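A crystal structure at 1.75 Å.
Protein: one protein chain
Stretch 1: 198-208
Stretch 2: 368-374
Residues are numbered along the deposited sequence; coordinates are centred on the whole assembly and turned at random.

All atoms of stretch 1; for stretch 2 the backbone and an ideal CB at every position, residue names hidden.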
# COMPACT_ATOMS: atom_id res chain seq x y z
N LYS A 198 5.85 2.19 17.00
CA LYS A 198 6.27 1.22 17.99
C LYS A 198 5.52 -0.09 17.79
O LYS A 198 6.13 -1.14 17.97
CB LYS A 198 6.04 1.77 19.38
CG LYS A 198 6.31 0.80 20.46
CD LYS A 198 6.18 1.43 21.83
CE LYS A 198 6.15 0.39 22.91
NZ LYS A 198 6.41 0.96 24.29
N ALA A 199 4.22 -0.04 17.46
CA ALA A 199 3.40 -1.26 17.26
C ALA A 199 3.99 -2.08 16.14
O ALA A 199 4.15 -3.29 16.23
CB ALA A 199 1.91 -0.93 16.95
N GLN A 200 4.28 -1.41 15.04
CA GLN A 200 4.87 -2.12 13.91
C GLN A 200 6.26 -2.70 14.25
O GLN A 200 6.54 -3.83 13.91
CB GLN A 200 4.90 -1.22 12.66
CG GLN A 200 5.41 -1.93 11.37
CD GLN A 200 5.19 -1.08 10.14
OE1 GLN A 200 5.29 0.11 10.23
NE2 GLN A 200 4.99 -1.70 8.96
N ASP A 201 7.09 -1.95 14.95
CA ASP A 201 8.37 -2.47 15.42
C ASP A 201 8.25 -3.73 16.30
O ASP A 201 9.00 -4.71 16.16
CB ASP A 201 9.15 -1.39 16.14
CG ASP A 201 10.54 -1.87 16.53
OD1 ASP A 201 11.39 -2.06 15.62
OD2 ASP A 201 10.75 -2.08 17.72
N LEU A 202 7.26 -3.73 17.20
CA LEU A 202 7.04 -4.90 18.06
C LEU A 202 6.59 -6.10 17.27
O LEU A 202 7.05 -7.20 17.54
CB LEU A 202 6.03 -4.60 19.16
CG LEU A 202 6.53 -3.71 20.29
CD1 LEU A 202 5.31 -3.37 21.13
CD2 LEU A 202 7.61 -4.44 21.06
N ILE A 203 5.71 -5.92 16.28
CA ILE A 203 5.28 -7.05 15.44
C ILE A 203 6.42 -7.55 14.53
O ILE A 203 6.56 -8.74 14.32
CB ILE A 203 3.89 -6.84 14.78
CG1 ILE A 203 3.95 -5.85 13.64
CG2 ILE A 203 2.85 -6.50 15.83
CD1 ILE A 203 4.43 -6.47 12.35
N MSE A 204 7.31 -6.66 14.11
CA MSE A 204 8.52 -7.07 13.38
C MSE A 204 9.38 -7.97 14.26
O MSE A 204 9.88 -9.02 13.82
CB MSE A 204 9.33 -5.86 12.91
CG MSE A 204 8.78 -5.10 11.69
SE MSE A 204 8.49 -6.24 10.11
CE MSE A 204 10.39 -6.85 9.84
N GLN A 205 9.58 -7.54 15.50
CA GLN A 205 10.25 -8.38 16.54
C GLN A 205 9.64 -9.75 16.67
O GLN A 205 10.39 -10.76 16.70
CB GLN A 205 10.29 -7.65 17.89
CG GLN A 205 11.20 -6.46 17.90
CD GLN A 205 11.24 -5.82 19.29
OE1 GLN A 205 11.38 -6.53 20.27
NE2 GLN A 205 11.09 -4.50 19.36
N GLY A 206 8.31 -9.83 16.69
CA GLY A 206 7.61 -11.14 16.82
C GLY A 206 7.79 -12.07 15.66
O GLY A 206 8.08 -13.27 15.82
N ILE A 207 7.70 -11.49 14.49
CA ILE A 207 7.89 -12.22 13.22
C ILE A 207 9.32 -12.76 13.21
O ILE A 207 9.54 -13.96 12.97
CB ILE A 207 7.57 -11.33 11.99
CG1 ILE A 207 6.05 -11.04 11.89
CG2 ILE A 207 8.09 -12.01 10.67
CD1 ILE A 207 5.67 -9.91 10.96
N MSE A 208 10.31 -11.91 13.49
CA MSE A 208 11.70 -12.35 13.41
C MSE A 208 11.96 -13.42 14.49
O MSE A 208 12.74 -14.32 14.27
CB MSE A 208 12.67 -11.20 13.58
CG MSE A 208 12.58 -10.13 12.48
SE MSE A 208 12.39 -10.83 10.67
CE MSE A 208 14.20 -11.72 10.53
N UNK A 368 -3.98 -6.59 9.95
CA UNK A 368 -4.05 -7.62 10.96
C UNK A 368 -2.76 -7.75 11.76
O UNK A 368 -2.80 -8.15 12.91
CB UNK A 368 -4.39 -8.96 10.31
N UNK A 369 -1.61 -7.44 11.14
CA UNK A 369 -0.35 -7.47 11.87
C UNK A 369 -0.19 -6.25 12.80
O UNK A 369 0.14 -6.39 13.97
CB UNK A 369 0.82 -7.53 10.88
N UNK A 370 -0.37 -5.05 12.26
CA UNK A 370 0.06 -3.81 12.93
C UNK A 370 -1.06 -3.07 13.68
O UNK A 370 -0.79 -2.03 14.30
CB UNK A 370 0.67 -2.86 11.89
N UNK A 371 -2.30 -3.55 13.57
CA UNK A 371 -3.42 -2.94 14.28
C UNK A 371 -4.47 -3.95 14.74
O UNK A 371 -5.65 -3.83 14.45
CB UNK A 371 -4.08 -1.89 13.38
N UNK A 372 -3.99 -4.92 15.53
CA UNK A 372 -4.78 -5.97 16.14
C UNK A 372 -4.65 -5.86 17.67
O UNK A 372 -3.74 -6.44 18.26
CB UNK A 372 -4.33 -7.35 15.64
N UNK A 373 -5.54 -5.06 18.26
CA UNK A 373 -5.53 -4.68 19.69
C UNK A 373 -6.88 -4.96 20.31
O UNK A 373 -7.94 -4.87 19.63
CB UNK A 373 -5.17 -3.20 19.87
N UNK A 374 -6.87 -5.35 21.57
CA UNK A 374 -8.07 -5.42 22.40
C UNK A 374 -8.12 -4.21 23.30
O UNK A 374 -7.14 -3.49 23.46
CB UNK A 374 -8.10 -6.71 23.23

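Stretch 1 is a helix that turns one flank, Ala199, Ile203 and Ile207, toward the second segment, with Gln200 sideways beside it. That flank is mostly hydrocarbon, so the rule to expect is packing.

Position 368 is helical, and its ideal CB has nothing of stretch 1 within 5.5 Å. The helix sets no demand here, and many side chains would do. It is Asn368, whose OD1 bonds elsewhere in the structure.

Position 369 faces the helix directly. Its CA-to-CB bond points toward the helix, and the ideal CB lies 4.0 Å from CD1 of Ile203 and 5.4 Å from CD1 of Ile207. Two isoleucine methyls ask for an apolar group; leucine, isoleucine, methionine or an aromatic could all answer. The residue is Phe369, with chi1 at -98°, between the usual wells. CD1 of Ile207 is 3.8 Å from the centroid of the Phe369 ring and 15° off the normal, a CH-pi contact over one face. CB of Phe369 packs 4.0 Å from CD1 of Ile203. The backbone comes in tightly too, with O of Phe369 3.3 Å from CG2 of Ile203.

At 370 the CB points sideways, 4.6 Å from CB of Gln200 and 4.8 Å from CG1 of Ile203. CA of this residue is 5.2 Å from CA of Gln200, so the backbones come close at this point and a small or beta-branched side chain suits: alanine, serine, valine or threonine. Thr370, with chi1 p, places CG2 3.9 Å from both CG of Gln200 and CG1 of Ile203, while OG1 bonds elsewhere in the structure. Its carbonyl O also rests 3.9 Å from CB of Ala199.

Position 371 leaves helical phi/psi (-145/57) and its CB points away from stretch 1, which would tolerate polar or apolar side chains here. Asn371 uses both ends of its amide elsewhere.

The CB of 372 is out of reach, so stretch 1 says little about it; a polar residue would be unremarkable in this loop. It is Asp372, whose OD2 bonds elsewhere.

Position 373 has extended angles (-128/146) and a sideways CB with no neighbour from stretch 1 within 5.5 Å. A long apolar or aromatic side chain could reach the methyl of Ala199. Phe373, chi1 m, does so: CZ lies 3.9 Å from CB of Ala199, which sits at the ring's edge.

Position 374 is far off, and the helix would allow short or long side chains. Arg374 bonds elsewhere through NH1.

No hydrogen bond crosses this contact; shape and apolar packing carry it.

Stretch 2, residues 368-374: NFTNDFR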
# COMPACT_ATOMS: atom_id res chain seq x y z
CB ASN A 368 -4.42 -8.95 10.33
CG ASN A 368 -4.61 -10.02 11.35
OD1 ASN A 368 -3.71 -10.80 11.61
ND2 ASN A 368 -5.78 -10.07 11.93
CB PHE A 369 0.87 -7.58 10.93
CG PHE A 369 1.40 -9.00 10.77
CD1 PHE A 369 1.67 -9.80 11.89
CD2 PHE A 369 1.61 -9.52 9.51
CE1 PHE A 369 2.18 -11.12 11.74
CE2 PHE A 369 2.10 -10.85 9.34
CZ PHE A 369 2.35 -11.65 10.47
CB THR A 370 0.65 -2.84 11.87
OG1 THR A 370 -0.37 -2.57 10.89
CG2 THR A 370 1.89 -3.51 11.26
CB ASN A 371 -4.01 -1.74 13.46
CG ASN A 371 -4.58 -0.65 14.35
OD1 ASN A 371 -4.99 -0.93 15.46
ND2 ASN A 371 -4.68 0.56 13.82
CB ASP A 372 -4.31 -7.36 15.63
CG ASP A 372 -5.17 -8.50 16.19
OD1 ASP A 372 -6.22 -8.21 16.79
OD2 ASP A 372 -4.83 -9.69 16.03
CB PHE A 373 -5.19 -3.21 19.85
CG PHE A 373 -3.76 -2.89 19.58
CD1 PHE A 373 -3.28 -2.80 18.28
CD2 PHE A 373 -2.87 -2.69 20.62
CE1 PHE A 373 -1.96 -2.50 18.05
CE2 PHE A 373 -1.54 -2.40 20.39
CZ PHE A 373 -1.08 -2.31 19.12
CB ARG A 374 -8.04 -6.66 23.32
CG ARG A 374 -8.03 -7.99 22.64
CD ARG A 374 -9.27 -8.27 21.83
NE ARG A 374 -9.13 -9.58 21.19
CZ ARG A 374 -9.29 -10.75 21.82
NH1 ARG A 374 -9.62 -10.80 23.10
NH2 ARG A 374 -9.12 -11.89 21.16
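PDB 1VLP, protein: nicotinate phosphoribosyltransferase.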